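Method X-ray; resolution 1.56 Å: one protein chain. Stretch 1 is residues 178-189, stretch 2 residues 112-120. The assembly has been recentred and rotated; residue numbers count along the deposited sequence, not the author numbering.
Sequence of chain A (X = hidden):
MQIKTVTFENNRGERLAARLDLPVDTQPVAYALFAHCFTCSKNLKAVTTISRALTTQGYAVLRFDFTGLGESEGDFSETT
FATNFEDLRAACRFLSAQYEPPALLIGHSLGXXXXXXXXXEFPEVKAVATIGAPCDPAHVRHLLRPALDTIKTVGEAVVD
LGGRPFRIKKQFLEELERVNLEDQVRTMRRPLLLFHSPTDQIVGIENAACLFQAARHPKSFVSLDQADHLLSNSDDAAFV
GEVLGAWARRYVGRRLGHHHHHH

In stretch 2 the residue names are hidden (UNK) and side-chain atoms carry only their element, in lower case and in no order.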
# COMPACT_ATOMS: atom_id res chain seq x y z
N ARG A 178 1.96 -11.14 14.92
CA ARG A 178 1.27 -12.42 15.15
C ARG A 178 1.03 -13.19 13.84
O ARG A 178 1.23 -14.40 13.82
CB ARG A 178 -0.06 -12.19 15.89
CG ARG A 178 -0.87 -13.47 16.19
CD ARG A 178 -0.05 -14.55 16.94
NE ARG A 178 0.53 -14.06 18.18
CZ ARG A 178 -0.01 -14.19 19.40
NH1 ARG A 178 -1.17 -14.81 19.58
NH2 ARG A 178 0.65 -13.71 20.46
N VAL A 179 0.61 -12.53 12.75
CA VAL A 179 0.32 -13.28 11.52
C VAL A 179 1.59 -13.74 10.82
O VAL A 179 1.59 -14.77 10.14
CB VAL A 179 -0.55 -12.48 10.49
CG1 VAL A 179 -1.86 -12.08 11.09
CG2 VAL A 179 0.19 -11.27 9.93
N ASN A 180 2.66 -12.97 11.04
CA ASN A 180 4.00 -13.15 10.45
C ASN A 180 3.99 -12.85 8.95
O ASN A 180 3.45 -13.58 8.10
CB ASN A 180 4.57 -14.54 10.71
CG ASN A 180 6.02 -14.66 10.25
OD1 ASN A 180 6.31 -15.23 9.20
ND2 ASN A 180 6.94 -14.08 11.02
N LEU A 181 4.59 -11.72 8.62
CA LEU A 181 4.56 -11.24 7.25
C LEU A 181 5.22 -12.22 6.27
O LEU A 181 4.68 -12.49 5.19
CB LEU A 181 5.19 -9.86 7.19
CG LEU A 181 5.10 -9.17 5.85
CD1 LEU A 181 3.65 -9.08 5.38
CD2 LEU A 181 5.70 -7.80 6.01
N GLU A 182 6.36 -12.80 6.65
CA GLU A 182 7.02 -13.74 5.75
C GLU A 182 6.16 -14.98 5.47
O GLU A 182 6.09 -15.43 4.32
CB GLU A 182 8.40 -14.11 6.31
CG GLU A 182 9.42 -13.02 5.93
CD GLU A 182 10.71 -13.07 6.75
OE1 GLU A 182 11.60 -13.87 6.39
OE2 GLU A 182 10.84 -12.32 7.74
N ASP A 183 5.43 -15.49 6.48
CA ASP A 183 4.52 -16.63 6.26
C ASP A 183 3.41 -16.25 5.30
O ASP A 183 3.05 -17.02 4.42
CB ASP A 183 3.88 -17.12 7.58
CG ASP A 183 4.81 -17.97 8.43
OD1 ASP A 183 5.90 -18.36 7.93
OD2 ASP A 183 4.44 -18.27 9.61
N GLN A 184 2.85 -15.06 5.50
CA GLN A 184 1.77 -14.59 4.64
C GLN A 184 2.23 -14.47 3.19
O GLN A 184 1.52 -14.87 2.26
CB GLN A 184 1.23 -13.25 5.15
CG GLN A 184 0.43 -13.37 6.46
CD GLN A 184 -0.87 -14.13 6.27
OE1 GLN A 184 -1.87 -13.58 5.80
NE2 GLN A 184 -0.87 -15.39 6.61
N VAL A 185 3.44 -13.96 3.00
CA VAL A 185 3.95 -13.75 1.66
C VAL A 185 4.21 -15.11 1.01
O VAL A 185 3.93 -15.31 -0.17
CB VAL A 185 5.23 -12.90 1.70
CG1 VAL A 185 5.92 -12.88 0.35
CG2 VAL A 185 4.89 -11.48 2.12
N ARG A 186 4.75 -16.06 1.78
CA ARG A 186 5.04 -17.37 1.24
C ARG A 186 3.76 -18.12 0.79
O ARG A 186 3.80 -18.86 -0.20
CB ARG A 186 5.80 -18.19 2.29
CG ARG A 186 6.28 -19.54 1.79
CD ARG A 186 7.04 -20.31 2.87
NE ARG A 186 6.21 -20.58 4.04
CZ ARG A 186 6.34 -20.01 5.23
NH1 ARG A 186 7.30 -19.11 5.48
NH2 ARG A 186 5.50 -20.35 6.21
N THR A 187 2.65 -17.91 1.50
CA THR A 187 1.41 -18.65 1.22
C THR A 187 0.33 -17.84 0.46
O THR A 187 -0.77 -18.34 0.24
CB THR A 187 0.77 -19.17 2.53
OG1 THR A 187 0.43 -18.07 3.39
CG2 THR A 187 1.73 -20.09 3.23
N MET A 188 0.66 -16.62 0.06
CA MET A 188 -0.24 -15.74 -0.71
C MET A 188 -0.76 -16.35 -2.03
O MET A 188 -1.91 -16.13 -2.43
CB MET A 188 0.52 -14.45 -1.00
CG MET A 188 -0.22 -13.37 -1.64
SD MET A 188 0.88 -11.99 -1.34
CE MET A 188 2.36 -12.38 -2.31
N ARG A 189 0.10 -17.10 -2.71
CA ARG A 189 -0.25 -17.76 -3.96
C ARG A 189 -0.81 -16.76 -4.97
O ARG A 189 -1.80 -17.03 -5.66
CB ARG A 189 -1.25 -18.90 -3.69
CG ARG A 189 -0.64 -20.01 -2.85
CD ARG A 189 -1.58 -21.19 -2.59
NE ARG A 189 -0.88 -22.33 -1.99
CZ ARG A 189 -0.47 -22.38 -0.72
NH1 ARG A 189 0.16 -23.46 -0.26
NH2 ARG A 189 -0.68 -21.37 0.10
N UNK A 112 2.61 -1.21 2.51
CA UNK A 112 3.06 -2.39 1.80
C UNK A 112 3.03 -3.62 2.71
O UNK A 112 2.59 -4.71 2.33
N UNK A 113 3.52 -3.45 3.93
CA UNK A 113 3.47 -4.54 4.88
C UNK A 113 2.01 -4.93 5.12
O UNK A 113 1.67 -6.11 5.15
c UNK A 113 4.16 -4.16 6.17
N UNK A 114 1.13 -3.93 5.21
CA UNK A 114 -0.28 -4.20 5.45
C UNK A 114 -0.94 -4.96 4.31
O UNK A 114 -1.66 -5.92 4.57
c UNK A 114 -1.02 -2.91 5.70
N UNK A 115 -0.74 -4.55 3.06
CA UNK A 115 -1.41 -5.26 1.96
C UNK A 115 -0.87 -6.69 1.83
O UNK A 115 -1.61 -7.61 1.49
c UNK A 115 -2.02 -3.18 0.61
c UNK A 115 -1.32 -4.55 0.58
c UNK A 115 0.10 -4.47 0.06
N UNK A 116 0.41 -6.90 2.13
CA UNK A 116 0.97 -8.23 2.02
C UNK A 116 0.38 -9.13 3.08
O UNK A 116 0.18 -10.32 2.85
c UNK A 116 3.19 -7.65 0.90
c UNK A 116 2.49 -8.21 2.13
c UNK A 116 3.11 -8.63 -0.27
c UNK A 116 4.62 -7.36 1.26
N UNK A 117 0.09 -8.57 4.25
CA UNK A 117 -0.47 -9.36 5.34
C UNK A 117 -1.95 -9.72 5.14
O UNK A 117 -2.42 -10.72 5.69
c UNK A 117 -0.30 -8.62 6.66
N UNK A 118 -2.69 -8.92 4.37
CA UNK A 118 -4.11 -9.20 4.17
C UNK A 118 -4.47 -9.74 2.78
O UNK A 118 -5.59 -10.16 2.57
c UNK A 118 -4.78 -6.86 3.32
c UNK A 118 -4.76 -7.41 5.82
c UNK A 118 -4.99 -7.94 4.41
N UNK A 119 -3.52 -9.75 1.84
CA UNK A 119 -3.86 -10.14 0.46
C UNK A 119 -4.50 -11.52 0.41
O UNK A 119 -5.46 -11.76 -0.33
c UNK A 119 -2.62 -10.09 -0.41
N UNK A 120 -3.97 -12.44 1.21
CA UNK A 120 -4.46 -13.79 1.24
C UNK A 120 -5.87 -13.92 1.76
O UNK A 120 -6.45 -14.99 1.65

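Position 112 has backbone atoms and nothing beyond CA. No atom of it touches stretch 1. A residue without a side chain is glycine, so this is Gly112. Its O accepts a helical hydrogen bond from N of position 116, at 3.1 Å.

Position 113 carries one side-chain carbon. That carbon lies 4.0 Å from Leu181 CD2, and the backbone O of 113 is 3.6 Å from Leu181 CD1. A lone CB means alanine: Ala113. Its CA-to-CB bond points sideways to stretch 1.

Position 114 also has one carbon. It points away, and its CB stays 7.7 Å from Leu181 CD1. This is Ala114, buried but outside the contact.

Position 115 has three carbons, with two attached to the first. Branching at CB with carbon only identifies valine. Val115 points away, with chi1 in the m well, and does not reach stretch 1.

Position 116 has four carbons in a chain that forks at the second. Its CB is 3.6 Å from Leu181 CD1 and 4.1 Å from Val185 CG2. One of the two carbons at the tip is 4.2 Å from Met188 SD. A fork at the second carbon, with no other element, is leucine. In Leu116 the tip carbon near the sulfur is CD2. The rotamer is m for chi1 and t for chi2, and the CA-to-CB bond points toward stretch 1.

Position 117 has one carbon, 4.2 Å from Val179 CG2 and 4.2 Å from Leu181 CD1. This is Ala117. Its N is 3.8 Å from Leu181 CD1, so the leucine methyl packs near backbone as well as side chain. The CA atoms of Ala117 and Leu181 are 5.7 Å apart.

Position 118 has three carbons, again two on the first. The pattern is that of valine. Val118 points away and makes no contact with stretch 1.

Position 119 has one carbon, directed toward stretch 1 and 4.1 Å from Met188 SD. It is Ala119.

Position 120 has no side-chain atom, so it is Gly120. Its CA is 5.0 Å from Met188 CA, a close backbone approach. The model has room there for a CB, so this closeness does not by itself demand glycine.

The contact is mainly apolar and buries 416 Å² over both sides. Helix 181-187 and helix 112-118 cross at 56°, with their axes 8.6 Å apart at the closest. Of the residues of stretch 2, Leu116 has the most area covered by stretch 1, and it meets Leu181, Val185 and Met188. The single carbons of Ala113 and Ala117 leave space for the Leu181 methyls to lie close to the helix. Leu181 starts sideways, but its end comes nearer. Near Val179, Asn180 caps the helix that follows: its OD1 accepts from Asp183 N at 2.9 Å. Asp183 also forms a salt bridge with Arg186, from OD1 to NH2 at 2.7 Å, outside the contact.

Stretch 2, residues 112-120: GAAVLAVAG
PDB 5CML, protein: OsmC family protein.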